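Oxidoreductase, 2OG-Fe oxygenase family protein, putative, expressed (Oryza sativa subsp. japonica, PDB 5XOI) probably acts as an iron(II)- and 2-oxoglutarate-dependent dioxygenase of the AlkB family, the chain being its oxygenase domain. Local coordinates at residues A[27-32]-A[215-220]. Residues are numbered along the deposited sequence; the frame is centred on the assembly and turned at random.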
loop_
_atom_site.group_PDB
_atom_site.type_symbol
_atom_site.label_atom_id
_atom_site.label_comp_id
_atom_site.label_asym_id
_atom_site.label_seq_id
_atom_site.Cartn_x
_atom_site.Cartn_y
_atom_site.Cartn_z
ATOM N N ASP A 27 -4.125 15.857 3.803
ATOM C CA ASP A 27 -2.771 16.038 4.305
ATOM C C ASP A 27 -1.810 15.064 3.639
ATOM O O ASP A 27 -0.670 15.425 3.329
ATOM C CB ASP A 27 -2.762 15.855 5.824
ATOM C CG ASP A 27 -1.409 16.127 6.445
ATOM O OD1 ASP A 27 -0.757 17.121 6.068
ATOM O OD2 ASP A 27 -1.010 15.349 7.336
ATOM N N ILE A 28 -2.263 13.828 3.407
ATOM C CA ILE A 28 -1.402 12.820 2.795
ATOM C C ILE A 28 -1.064 13.219 1.364
ATOM O O ILE A 28 0.095 13.146 0.948
ATOM C CB ILE A 28 -2.058 11.429 2.854
ATOM C CG1 ILE A 28 -2.043 10.888 4.287
ATOM C CG2 ILE A 28 -1.325 10.457 1.934
ATOM C CD1 ILE A 28 -3.072 9.807 4.528
ATOM N N ILE A 29 -2.070 13.668 0.603
ATOM C CA ILE A 29 -1.836 14.134 -0.764
ATOM C C ILE A 29 -0.885 15.320 -0.764
ATOM O O ILE A 29 0.081 15.361 -1.534
ATOM C CB ILE A 29 -3.165 14.505 -1.451
ATOM C CG1 ILE A 29 -4.105 13.293 -1.557
ATOM C CG2 ILE A 29 -2.891 15.159 -2.825
ATOM C CD1 ILE A 29 -3.624 12.215 -2.496
ATOM N N ARG A 30 -1.152 16.315 0.089
ATOM C CA ARG A 30 -0.322 17.516 0.080
ATOM C C ARG A 30 1.129 17.189 0.431
ATOM O O ARG A 30 2.053 17.687 -0.222
ATOM C CB ARG A 30 -0.910 18.558 1.034
ATOM C CG ARG A 30 -2.128 19.272 0.453
ATOM C CD ARG A 30 -2.646 20.355 1.401
ATOM N NE ARG A 30 -3.797 21.067 0.852
ATOM C CZ ARG A 30 -4.738 21.640 1.597
ATOM N NH1 ARG A 30 -4.668 21.575 2.923
ATOM N NH2 ARG A 30 -5.754 22.270 1.024
ATOM N N ARG A 31 1.354 16.327 1.429
ATOM C CA ARG A 31 2.729 15.949 1.769
ATOM C C ARG A 31 3.404 15.201 0.624
ATOM O O ARG A 31 4.580 15.437 0.328
ATOM C CB ARG A 31 2.754 15.093 3.030
ATOM C CG ARG A 31 2.450 15.855 4.310
ATOM C CD ARG A 31 2.333 14.887 5.470
ATOM N NE ARG A 31 1.988 15.549 6.724
ATOM C CZ ARG A 31 2.874 15.877 7.656
ATOM N NH1 ARG A 31 4.163 15.611 7.470
ATOM N NH2 ARG A 31 2.475 16.471 8.770
ATOM N N CYS A 32 2.674 14.296 -0.031
ATOM C CA CYS A 32 3.248 13.537 -1.136
ATOM C C CYS A 32 3.457 14.404 -2.372
ATOM O O CYS A 32 4.396 14.173 -3.142
ATOM C CB CYS A 32 2.343 12.345 -1.452
ATOM S SG CYS A 32 2.392 11.008 -0.267
ATOM N N ASP A 215 -10.826 18.568 -5.272
ATOM C CA ASP A 215 -10.911 20.022 -5.152
ATOM C C ASP A 215 -10.004 20.549 -4.050
ATOM O O ASP A 215 -9.277 21.526 -4.249
ATOM C CB ASP A 215 -12.355 20.440 -4.872
ATOM C CG ASP A 215 -13.192 20.575 -6.131
ATOM O OD1 ASP A 215 -12.699 20.239 -7.230
ATOM O OD2 ASP A 215 -14.354 21.016 -6.012
ATOM N N GLU A 216 -10.058 19.941 -2.864
ATOM C CA GLU A 216 -9.307 20.496 -1.744
ATOM C C GLU A 216 -7.820 20.195 -1.862
ATOM O O GLU A 216 -6.986 21.048 -1.537
ATOM C CB GLU A 216 -9.865 19.969 -0.424
ATOM C CG GLU A 216 -11.292 20.430 -0.148
ATOM C CD GLU A 216 -11.817 19.944 1.184
ATOM O OE1 GLU A 216 -10.985 19.617 2.062
ATOM O OE2 GLU A 216 -13.060 19.899 1.352
ATOM N N ALA A 217 -7.465 19.003 -2.335
ATOM C CA ALA A 217 -6.070 18.594 -2.448
ATOM C C ALA A 217 -5.462 18.897 -3.811
ATOM O O ALA A 217 -4.260 18.667 -3.996
ATOM C CB ALA A 217 -5.929 17.094 -2.154
ATOM N N LYS A 218 -6.249 19.413 -4.754
ATOM C CA LYS A 218 -5.797 19.646 -6.132
ATOM C C LYS A 218 -5.147 18.389 -6.713
ATOM O O LYS A 218 -4.032 18.415 -7.250
ATOM C CB LYS A 218 -4.847 20.847 -6.205
ATOM C CG LYS A 218 -5.474 22.170 -5.763
ATOM C CD LYS A 218 -6.821 22.403 -6.450
ATOM C CE LYS A 218 -7.561 23.600 -5.855
ATOM N NZ LYS A 218 -9.036 23.540 -6.116
ATOM N N LEU A 219 -5.871 17.277 -6.606
ATOM C CA LEU A 219 -5.365 15.974 -7.019
ATOM C C LEU A 219 -5.494 15.796 -8.527
ATOM O O LEU A 219 -6.570 16.000 -9.092
ATOM C CB LEU A 219 -6.144 14.866 -6.308
ATOM C CG LEU A 219 -5.443 13.631 -5.744
ATOM C CD1 LEU A 219 -6.385 12.445 -5.890
ATOM C CD2 LEU A 219 -4.103 13.348 -6.412
ATOM N N ARG A 220 -4.406 15.380 -9.170
ATOM C CA ARG A 220 -4.442 15.091 -10.597
ATOM C C ARG A 220 -5.163 13.767 -10.850
ATOM O O ARG A 220 -5.293 12.945 -9.940
ATOM C CB ARG A 220 -3.028 15.022 -11.154
ATOM C CG ARG A 220 -2.195 13.951 -10.512
ATOM C CD ARG A 220 -0.735 14.079 -10.924
ATOM N NE ARG A 220 -0.542 13.807 -12.346
ATOM C CZ ARG A 220 0.636 13.529 -12.892
ATOM N NH1 ARG A 220 1.719 13.486 -12.131
ATOM N NH2 ARG A 220 0.729 13.296 -14.197
#
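I29 meets A217 and L219 with both of its branches, and this apolar side is the close-packed part of the contact. Its CG2, anti to the backbone N, lies 3.7 Å from A217 CB, while the other branch carries I29 CD1 to 4.0 Å from L219 CG; the I29 and L219 side chains cross at about a right angle. An alanine in place of I29 would keep CB near the A217 methyl, but losing both branches would probably open a gap beside L219. The solvent side is looser. There R30, its chain extended from CG to NE, reaches the carbonyl of E216 near the end of helix 211-217, and NH2 donates to E216 O at 3.1 Å. An N-H...O angle of only 132° marks this bond as weak. R30 NH2 also stays 6.0 Å from E216 OE1, which hydrogen-bonds H22 instead. Beyond A217 the chain leaves helical geometry at K218, with phi 51°, and Q33 bonds the A217 carbonyl from helix 22-37. The contact thus ties the end of helix 211-217 to helix 22-37, which packs on the large sheet of the oxygenase fold, I29 touching L224 of strand 223-229 and L160 of strand 155-161.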